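Local coordinates for protein aminoglycoside Nucleotidyltransferase (2")-Ia (Pseudomonas aeruginosa, PDB 4XJE) that confers resistance to kanamycin, gentamicin, tobramycin and related aminoglycosides by adenylating their 2''-hydroxyl group, at residues A[53-58]-A[93-98]. Residues are numbered along the deposited sequence; the frame is centred on the assembly and turned at random.
Sequences IDLTFP and LDCEPA. With TOY (tobramycin), chain C; AMP (adenosine monophosphate), chain B.
Five backbone hydrogen bonds, from D94 N to I53 O through to A98 N to F57 O, pair strand 53-58 in parallel with the 93-98 part of strand 91-100, the segment axes at 33°. In this nucleotidyltransferase fold, D54 and D94, with D52 just before the first strand, form the acidic site that can ligate manganese; here it holds tobramycin and AMP. D54 OD1 and D94 OD1 stand 3.6 Å apart. With CG swung away from the backbone nitrogen (chi1 -176°), D94 presents OD1 to a 2.7 Å hydrogen bond from tobramycin N12, which also lies 2.8 Å from D54 OD1; Y82 OH holds D94 OD2. On the same face as T56, E96, extended beyond CG, splits its carboxylate between two drug amines: OE1 accepts from N32 and OE2 from N61. The reverse face is apolar. I53 and L93 run side by side, L55 CD1 packs on L93 CG at 4.1 Å, and helix 62-71 adds L65 and V69 against this side. F57 CG sits between its backbone N and carbonyl carbon, turning the ring across to P97, whose CA makes a CH-pi contact 3.8 Å from the ring centroid, 16° off the normal.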
# COMPACT_ATOMS: atom_id res chain seq x y z
N ILE A 53 -6.30 1.13 -5.76
CA ILE A 53 -4.84 1.09 -5.76
C ILE A 53 -4.33 1.91 -4.58
O ILE A 53 -4.63 3.09 -4.47
CB ILE A 53 -4.27 1.65 -7.07
CG1 ILE A 53 -4.67 0.75 -8.25
CG2 ILE A 53 -2.75 1.75 -6.99
CD1 ILE A 53 -4.70 1.48 -9.57
N ASP A 54 -3.58 1.26 -3.71
CA ASP A 54 -3.00 1.93 -2.56
C ASP A 54 -1.58 2.37 -2.87
O ASP A 54 -0.76 1.57 -3.33
CB ASP A 54 -3.03 1.02 -1.33
CG ASP A 54 -4.43 0.61 -0.96
OD1 ASP A 54 -5.23 1.50 -0.58
OD2 ASP A 54 -4.75 -0.59 -1.04
N LEU A 55 -1.30 3.65 -2.63
CA LEU A 55 0.02 4.21 -2.88
C LEU A 55 0.59 4.86 -1.63
O LEU A 55 -0.12 5.55 -0.90
CB LEU A 55 -0.05 5.25 -4.00
CG LEU A 55 -0.52 4.77 -5.38
CD1 LEU A 55 -0.71 5.97 -6.29
CD2 LEU A 55 0.47 3.79 -5.97
N THR A 56 1.88 4.63 -1.39
CA THR A 56 2.62 5.38 -0.38
C THR A 56 3.62 6.28 -1.11
O THR A 56 4.34 5.82 -1.99
CB THR A 56 3.36 4.47 0.62
OG1 THR A 56 2.44 3.54 1.20
CG2 THR A 56 4.00 5.28 1.74
N PHE A 57 3.64 7.56 -0.74
CA PHE A 57 4.44 8.55 -1.46
C PHE A 57 5.25 9.39 -0.48
O PHE A 57 4.86 9.55 0.67
CB PHE A 57 3.52 9.46 -2.29
CG PHE A 57 2.59 10.30 -1.45
CD1 PHE A 57 1.39 9.78 -1.00
CD2 PHE A 57 2.93 11.60 -1.13
CE1 PHE A 57 0.54 10.56 -0.23
CE2 PHE A 57 2.08 12.38 -0.36
CZ PHE A 57 0.89 11.86 0.09
N PRO A 58 6.40 9.93 -0.93
CA PRO A 58 7.12 10.86 -0.06
C PRO A 58 6.28 12.10 0.25
O PRO A 58 5.91 12.84 -0.66
CB PRO A 58 8.36 11.22 -0.87
CG PRO A 58 8.57 10.05 -1.77
CD PRO A 58 7.18 9.59 -2.13
N LEU A 93 -7.49 6.03 -6.14
CA LEU A 93 -6.14 5.93 -5.59
C LEU A 93 -6.15 6.37 -4.14
O LEU A 93 -6.45 7.53 -3.84
CB LEU A 93 -5.17 6.80 -6.38
CG LEU A 93 -4.59 6.29 -7.70
CD1 LEU A 93 -5.57 5.41 -8.46
CD2 LEU A 93 -4.18 7.49 -8.55
N ASP A 94 -5.83 5.44 -3.25
CA ASP A 94 -5.76 5.73 -1.82
C ASP A 94 -4.31 6.02 -1.45
O ASP A 94 -3.48 5.12 -1.43
CB ASP A 94 -6.31 4.56 -1.02
CG ASP A 94 -6.35 4.83 0.46
OD1 ASP A 94 -5.29 4.73 1.11
OD2 ASP A 94 -7.44 5.12 0.98
N CYS A 95 -4.00 7.29 -1.17
CA CYS A 95 -2.62 7.74 -1.08
C CYS A 95 -2.23 8.14 0.34
O CYS A 95 -2.90 8.97 0.96
CB CYS A 95 -2.39 8.92 -2.03
SG CYS A 95 -2.88 8.58 -3.74
N GLU A 96 -1.14 7.56 0.84
CA GLU A 96 -0.66 7.83 2.19
C GLU A 96 0.79 8.33 2.16
O GLU A 96 1.63 7.73 1.50
CB GLU A 96 -0.75 6.57 3.06
CG GLU A 96 -0.36 6.81 4.50
CD GLU A 96 -0.69 5.63 5.40
OE1 GLU A 96 -0.71 4.49 4.90
OE2 GLU A 96 -0.94 5.86 6.60
N PRO A 97 1.08 9.42 2.88
CA PRO A 97 2.46 9.91 2.87
C PRO A 97 3.40 9.08 3.75
O PRO A 97 2.98 8.50 4.75
CB PRO A 97 2.32 11.33 3.42
CG PRO A 97 1.15 11.25 4.34
CD PRO A 97 0.20 10.29 3.68
N ALA A 98 4.67 9.04 3.35
CA ALA A 98 5.73 8.53 4.21
C ALA A 98 6.79 9.62 4.33
O ALA A 98 6.93 10.46 3.44
CB ALA A 98 6.33 7.26 3.65
C11 TOY C . -4.38 2.75 8.84
O11 TOY C . -4.76 3.34 7.62
C21 TOY C . -5.44 3.09 9.89
N21 TOY C . -6.78 2.65 9.49
C31 TOY C . -5.40 4.59 10.15
C41 TOY C . -4.01 5.06 10.55
O41 TOY C . -4.02 6.49 10.69
C51 TOY C . -3.01 4.63 9.49
O51 TOY C . -3.10 3.21 9.26
C61 TOY C . -1.58 4.92 9.91
N61 TOY C . -0.59 4.50 8.92
C12 TOY C . -4.90 2.76 3.52
N12 TOY C . -4.89 2.26 2.14
C22 TOY C . -3.54 2.55 4.19
C32 TOY C . -3.55 3.12 5.62
N32 TOY C . -2.27 2.84 6.27
C42 TOY C . -4.71 2.54 6.44
C52 TOY C . -6.05 2.70 5.74
O52 TOY C . -7.07 2.06 6.49
C62 TOY C . -5.98 2.07 4.35
O62 TOY C . -7.24 2.27 3.69
C13 TOY C . -8.10 1.16 3.63
C23 TOY C . -8.64 1.03 2.21
O23 TOY C . -7.56 0.99 1.28
C33 TOY C . -9.58 2.19 1.87
N33 TOY C . -10.15 2.01 0.53
C43 TOY C . -10.67 2.25 2.94
O43 TOY C . -11.56 3.34 2.70
C53 TOY C . -9.99 2.44 4.29
O53 TOY C . -9.16 1.30 4.56
C63 TOY C . -10.96 2.55 5.45
O63 TOY C . -10.27 2.81 6.67
P AMP B . -7.50 -2.40 -0.08
O1P AMP B . -7.27 -0.97 -0.52
O2P AMP B . -8.98 -2.71 -0.25
O3P AMP B . -6.51 -3.34 -0.71
O5' AMP B . -7.22 -2.39 1.49
C5' AMP B . -5.90 -2.29 2.00
C4' AMP B . -5.85 -2.68 3.45
O4' AMP B . -6.60 -1.72 4.24
C3' AMP B . -6.48 -4.01 3.79
O3' AMP B . -5.60 -5.09 3.55
C2' AMP B . -6.84 -3.85 5.27
O2' AMP B . -5.71 -4.10 6.09
C1' AMP B . -7.18 -2.36 5.35
N9 AMP B . -8.63 -2.10 5.35
C8 AMP B . -9.54 -2.45 4.39
N7 AMP B . -10.77 -2.08 4.66
C5 AMP B . -10.66 -1.46 5.89
C6 AMP B . -11.62 -0.85 6.73
N6 AMP B . -12.92 -0.77 6.45
N1 AMP B . -11.18 -0.31 7.89
C2 AMP B . -9.87 -0.39 8.18
N3 AMP B . -8.89 -0.94 7.47
C4 AMP B . -9.35 -1.46 6.33
O HOH W 1 0.37 2.94 3.12